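PDB 7P18: 3-oxosteroid 1-dehydrogenase from Sterolibacterium denitrificans, which probably oxidises 3-ketosteroids to their 1,2-unsaturated products using a bound FAD and passing the electrons to an acceptor. Local coordinates for residues L385-K390 with Y395-L400. Residues are numbered along the deposited sequence; the frame is centred on the assembly and turned at random.
Sequences LIFDGK and YPMGPL
Leu-385 and Met-397 are the nearest residues across the contact, their CA atoms 9.9 Å apart, so that strand 383-387 and the loop after helix 389-394 meet through side chains. By way of that short helix the loop, shaped by a type II' beta turn, folds back beside the antiparallel sheet in which strand 383-387 runs between strands 347-349 and 486-502; no hydrogen bond crosses the contact. Leu-385 and Met-397 meet tip to tip. With chi1 at 177° Leu-385 extends away from its own N, and its CD2 lies 3.5 Å from Met-397 SD. The thioether chain also leaves anti, then bends at chi2 (57°) and chi3 (66°), which brings CG, SD and CE of Met-397 all within 3.8 Å of Leu-385 CD2. Two residues along the strand, the ring of Phe-387 approaches Met-397 obliquely, with Phe-387 CE2 4.3 Å from Met-397 CG. All four touching residues are buried; Phe-391 and Met-489 also pack on Met-397, and Arg-392 on both Phe-387 and Leu-400. The turn runs from Met-397 to Leu-400 and is closed by Leu-400 N to Met-397 O (3.0 Å) and Met-397 N to Leu-400 O (2.8 Å), with Gly-398 at positive phi and its N bound to Glu-340. At the other end Asp-388 N-caps the helix: its OD1 accepts a weak bond from Lys-390 N and another bond from Phe-391 N, while OD2 takes Gly-482 N and Lys-483 N. The contact is apolar packing away from the ligand sites, with the Met-397 side chain about 11 Å from the bound androstadienedione. At the edge of the Phe-387 ring, near its plane, Leu-400 CD1 lies 4.3 Å from Phe-387 CZ.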
loop_
_atom_site.group_PDB
_atom_site.type_symbol
_atom_site.label_atom_id
_atom_site.label_comp_id
_atom_site.label_asym_id
_atom_site.label_seq_id
_atom_site.Cartn_x
_atom_site.Cartn_y
_atom_site.Cartn_z
ATOM N N LEU A 385 -15.816 14.781 0.751
ATOM C CA LEU A 385 -15.041 15.404 -0.354
ATOM C C LEU A 385 -16.029 16.103 -1.285
ATOM O O LEU A 385 -16.983 15.445 -1.686
ATOM C CB LEU A 385 -14.262 14.313 -1.070
ATOM C CG LEU A 385 -13.475 14.812 -2.276
ATOM C CD1 LEU A 385 -12.213 15.465 -1.785
ATOM C CD2 LEU A 385 -13.193 13.675 -3.221
ATOM N N ILE A 386 -15.802 17.386 -1.546
ATOM C CA ILE A 386 -16.714 18.288 -2.324
ATOM C C ILE A 386 -15.977 18.802 -3.564
ATOM O O ILE A 386 -14.807 19.219 -3.447
ATOM C CB ILE A 386 -17.173 19.456 -1.444
ATOM C CG1 ILE A 386 -17.638 18.996 -0.056
ATOM C CG2 ILE A 386 -18.231 20.266 -2.194
ATOM C CD1 ILE A 386 -18.933 18.210 -0.058
ATOM N N PHE A 387 -16.614 18.735 -4.734
ATOM C CA PHE A 387 -16.077 19.369 -5.970
ATOM C C PHE A 387 -17.243 19.734 -6.905
ATOM O O PHE A 387 -18.415 19.356 -6.604
ATOM C CB PHE A 387 -15.067 18.443 -6.644
ATOM C CG PHE A 387 -15.522 17.045 -6.946
ATOM C CD1 PHE A 387 -16.219 16.751 -8.113
ATOM C CD2 PHE A 387 -15.225 16.008 -6.070
ATOM C CE1 PHE A 387 -16.602 15.455 -8.415
ATOM C CE2 PHE A 387 -15.618 14.717 -6.373
ATOM C CZ PHE A 387 -16.317 14.440 -7.531
ATOM N N ASP A 388 -16.948 20.465 -7.989
ATOM C CA ASP A 388 -17.996 21.006 -8.898
ATOM C C ASP A 388 -18.003 20.249 -10.212
ATOM O O ASP A 388 -17.256 19.262 -10.388
ATOM C CB ASP A 388 -17.853 22.523 -9.066
ATOM C CG ASP A 388 -16.738 22.985 -9.986
ATOM O OD1 ASP A 388 -16.035 22.131 -10.527
ATOM O OD2 ASP A 388 -16.582 24.221 -10.109
ATOM N N GLY A 389 -18.834 20.711 -11.152
ATOM C CA GLY A 389 -18.973 20.023 -12.449
ATOM C C GLY A 389 -17.750 20.111 -13.340
ATOM O O GLY A 389 -17.604 19.229 -14.199
ATOM N N LYS A 390 -16.909 21.134 -13.188
ATOM C CA LYS A 390 -15.662 21.199 -13.987
ATOM C C LYS A 390 -14.674 20.137 -13.483
ATOM O O LYS A 390 -14.058 19.449 -14.317
ATOM C CB LYS A 390 -15.038 22.592 -13.931
ATOM C CG LYS A 390 -13.704 22.650 -14.667
ATOM C CD LYS A 390 -13.080 24.015 -14.689
ATOM C CE LYS A 390 -11.800 24.044 -15.486
ATOM N NZ LYS A 390 -11.380 25.439 -15.733
ATOM N N TYR A 395 -11.578 15.118 -14.155
ATOM C CA TYR A 395 -10.677 14.348 -13.247
ATOM C C TYR A 395 -11.322 13.069 -12.760
ATOM O O TYR A 395 -12.530 13.013 -12.602
ATOM C CB TYR A 395 -10.301 15.208 -12.046
ATOM C CG TYR A 395 -9.586 16.490 -12.379
ATOM C CD1 TYR A 395 -8.504 16.499 -13.247
ATOM C CD2 TYR A 395 -9.954 17.677 -11.796
ATOM C CE1 TYR A 395 -7.812 17.672 -13.521
ATOM C CE2 TYR A 395 -9.293 18.861 -12.085
ATOM C CZ TYR A 395 -8.215 18.854 -12.949
ATOM O OH TYR A 395 -7.547 20.016 -13.206
ATOM N N PRO A 396 -10.511 12.026 -12.480
ATOM C CA PRO A 396 -11.001 10.810 -11.837
ATOM C C PRO A 396 -11.118 11.096 -10.339
ATOM O O PRO A 396 -10.536 12.058 -9.858
ATOM C CB PRO A 396 -9.923 9.776 -12.155
ATOM C CG PRO A 396 -8.663 10.563 -12.213
ATOM C CD PRO A 396 -9.055 11.971 -12.676
ATOM N N MET A 397 -11.877 10.257 -9.633
ATOM C CA MET A 397 -11.908 10.260 -8.148
ATOM C C MET A 397 -12.310 8.856 -7.681
ATOM O O MET A 397 -13.507 8.526 -7.677
ATOM C CB MET A 397 -12.855 11.324 -7.607
ATOM C CG MET A 397 -12.734 11.516 -6.082
ATOM S SD MET A 397 -11.083 11.938 -5.486
ATOM C CE MET A 397 -10.837 13.567 -6.201
ATOM N N GLY A 398 -11.320 8.042 -7.343
ATOM C CA GLY A 398 -11.503 6.614 -7.050
ATOM C C GLY A 398 -12.262 5.924 -8.161
ATOM O O GLY A 398 -11.823 5.961 -9.315
ATOM N N PRO A 399 -13.449 5.325 -7.888
ATOM C CA PRO A 399 -14.197 4.649 -8.937
ATOM C C PRO A 399 -14.769 5.589 -10.016
ATOM O O PRO A 399 -15.113 5.090 -11.036
ATOM C CB PRO A 399 -15.346 3.964 -8.179
ATOM C CG PRO A 399 -15.554 4.871 -6.978
ATOM C CD PRO A 399 -14.163 5.311 -6.588
ATOM N N LEU A 400 -14.851 6.894 -9.787
ATOM C CA LEU A 400 -15.365 7.837 -10.820
ATOM C C LEU A 400 -14.245 8.124 -11.823
ATOM O O LEU A 400 -13.188 8.589 -11.404
ATOM C CB LEU A 400 -15.813 9.157 -10.208
ATOM C CG LEU A 400 -17.043 9.115 -9.322
ATOM C CD1 LEU A 400 -17.450 10.541 -8.980
ATOM C CD2 LEU A 400 -18.181 8.398 -10.024
#